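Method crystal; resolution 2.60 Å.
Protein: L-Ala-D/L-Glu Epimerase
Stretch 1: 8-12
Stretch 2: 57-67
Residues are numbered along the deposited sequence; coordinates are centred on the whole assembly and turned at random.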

# COMPACT_ATOMS: atom_id res chain seq x y z
N LYS A 8 16.42 -18.90 1.63
CA LYS A 8 15.47 -19.60 2.49
C LYS A 8 14.11 -18.96 2.22
O LYS A 8 13.96 -17.74 2.30
N VAL A 9 13.13 -19.80 1.89
CA VAL A 9 11.79 -19.33 1.61
C VAL A 9 10.83 -20.02 2.54
O VAL A 9 10.81 -21.25 2.63
N PHE A 10 10.03 -19.24 3.26
CA PHE A 10 9.06 -19.83 4.16
C PHE A 10 7.78 -19.01 4.27
O PHE A 10 7.78 -17.79 4.15
N GLU A 11 6.69 -19.73 4.49
CA GLU A 11 5.37 -19.15 4.57
C GLU A 11 4.92 -18.90 6.01
O GLU A 11 5.19 -19.70 6.89
N GLU A 12 4.24 -17.77 6.23
CA GLU A 12 3.75 -17.41 7.56
C GLU A 12 2.32 -16.86 7.57
O GLU A 12 2.01 -15.88 6.90
N SER A 57 -1.39 -16.91 -4.68
CA SER A 57 -1.67 -17.63 -3.44
C SER A 57 -0.27 -17.85 -2.87
O SER A 57 0.72 -17.58 -3.56
N ASP A 58 -0.16 -18.33 -1.64
CA ASP A 58 1.17 -18.56 -1.09
C ASP A 58 1.92 -19.58 -1.94
O ASP A 58 3.11 -19.43 -2.21
N ALA A 59 1.22 -20.63 -2.37
CA ALA A 59 1.83 -21.67 -3.20
C ALA A 59 2.32 -21.09 -4.52
O ALA A 59 3.45 -21.35 -4.96
N SER A 60 1.45 -20.30 -5.14
CA SER A 60 1.73 -19.65 -6.41
C SER A 60 2.98 -18.75 -6.37
O SER A 60 3.82 -18.79 -7.28
N VAL A 61 3.09 -17.95 -5.32
CA VAL A 61 4.22 -17.05 -5.16
C VAL A 61 5.49 -17.78 -4.75
O VAL A 61 6.59 -17.41 -5.18
N MET A 62 5.37 -18.82 -3.93
CA MET A 62 6.55 -19.57 -3.51
C MET A 62 7.14 -20.25 -4.73
O MET A 62 8.36 -20.30 -4.90
N ALA A 63 6.28 -20.76 -5.60
CA ALA A 63 6.75 -21.41 -6.82
C ALA A 63 7.56 -20.43 -7.67
O ALA A 63 8.62 -20.79 -8.18
N GLN A 64 7.07 -19.20 -7.82
CA GLN A 64 7.78 -18.21 -8.62
C GLN A 64 9.14 -17.90 -8.03
O GLN A 64 10.11 -17.72 -8.77
N ILE A 65 9.23 -17.83 -6.71
CA ILE A 65 10.50 -17.52 -6.06
C ILE A 65 11.50 -18.66 -6.27
O ILE A 65 12.65 -18.41 -6.67
N MET A 66 11.07 -19.89 -6.00
CA MET A 66 11.94 -21.05 -6.18
C MET A 66 12.48 -21.02 -7.60
O MET A 66 13.69 -21.15 -7.82
N SER A 67 11.59 -20.85 -8.56
CA SER A 67 11.95 -20.82 -9.97
C SER A 67 13.17 -19.95 -10.24
O SER A 67 13.82 -20.10 -11.26

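Two acids meet at one end of this contact: E11 OE2 lies 2.6 Å from D58 OD2. Two like charges would repel at this distance, so one of the carboxyl groups probably holds a proton. The geometry does not settle the bonding. D58 OD2 also has a hydrogen-bond partner elsewhere in the structure. E11 reaches the helix with an extended side chain, chi1 t and chi2 t; D58 is m.

The rest of the contact is apolar. The strand and the helix run nearly antiparallel, at 173°, with their axes 9.7 Å apart at closest approach. Strand alternation turns V9 and E11 toward the helix, while K8, F10 and E12 point away. On the helix, D58, M62 and I65 point toward the strand, spaced about one turn apart.

V9, in rotamer t, is the most covered residue. Its CG1 packs 3.7 Å from M62 CE, and its CG2 sits 3.7 Å from I65 CG2. M66 starts out sideways, but its m, m, m side chain brings SD to 4.1 Å from V9 CG2. M62 is m, t, p. It reaches across to the strand, with SD 4.0 Å from E11 CB, and its CE turns back toward V9. I65 is m, t.

S57 caps the helix: its OG accepts from S60 N at 3.0 Å.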

# COMPACT_ATOMS: atom_id res chain seq x y z
CB LYS A 8 15.83 -19.44 3.97
CG LYS A 8 17.05 -20.23 4.41
CD LYS A 8 17.43 -19.86 5.85
CE LYS A 8 18.76 -20.48 6.26
NZ LYS A 8 19.24 -19.92 7.56
CB VAL A 9 11.40 -19.64 0.15
CG1 VAL A 9 9.96 -19.25 -0.11
CG2 VAL A 9 12.31 -18.87 -0.80
CB PHE A 10 9.68 -20.10 5.55
CG PHE A 10 10.35 -18.92 6.17
CD1 PHE A 10 9.69 -18.15 7.12
CD2 PHE A 10 11.66 -18.58 5.83
CE1 PHE A 10 10.33 -17.07 7.73
CE2 PHE A 10 12.30 -17.50 6.43
CZ PHE A 10 11.63 -16.74 7.38
CB GLU A 11 4.43 -20.12 3.84
CG GLU A 11 2.95 -19.98 4.05
CD GLU A 11 2.18 -21.01 3.25
OE1 GLU A 11 2.67 -22.15 3.14
OE2 GLU A 11 1.09 -20.68 2.73
CB GLU A 12 4.66 -16.35 8.19
CG GLU A 12 6.07 -16.80 8.47
CD GLU A 12 6.89 -15.75 9.20
OE1 GLU A 12 6.53 -14.54 9.12
OE2 GLU A 12 7.89 -16.13 9.85
CB SER A 57 -2.32 -18.97 -3.77
OG SER A 57 -1.46 -19.72 -4.61
CB ASP A 58 1.10 -19.04 0.36
CG ASP A 58 0.61 -17.97 1.30
OD1 ASP A 58 0.81 -16.77 1.00
OD2 ASP A 58 0.03 -18.32 2.35
CB ALA A 59 0.81 -22.78 -3.47
CB SER A 60 0.52 -18.81 -6.82
OG SER A 60 0.73 -18.25 -8.10
CB VAL A 61 3.90 -15.97 -4.11
CG1 VAL A 61 5.08 -15.03 -3.96
CG2 VAL A 61 2.65 -15.20 -4.53
CB MET A 62 6.20 -20.59 -2.43
CG MET A 62 5.87 -19.94 -1.10
SD MET A 62 5.56 -21.14 0.19
CE MET A 62 7.25 -21.61 0.58
CB ALA A 63 5.56 -21.95 -7.61
CB GLN A 64 6.99 -16.90 -8.72
CG GLN A 64 5.63 -17.01 -9.38
CD GLN A 64 4.97 -15.65 -9.52
OE1 GLN A 64 5.44 -14.79 -10.26
NE2 GLN A 64 3.87 -15.45 -8.80
CB ILE A 65 10.31 -17.23 -4.53
CG1 ILE A 65 9.36 -16.04 -4.35
CG2 ILE A 65 11.67 -16.89 -3.89
CD1 ILE A 65 9.18 -15.59 -2.92
CB MET A 66 11.17 -22.36 -5.98
CG MET A 66 10.50 -22.53 -4.63
SD MET A 66 11.55 -22.10 -3.23
CE MET A 66 13.03 -23.04 -3.59
CB SER A 67 10.79 -20.29 -10.80
OG SER A 67 10.89 -18.88 -10.95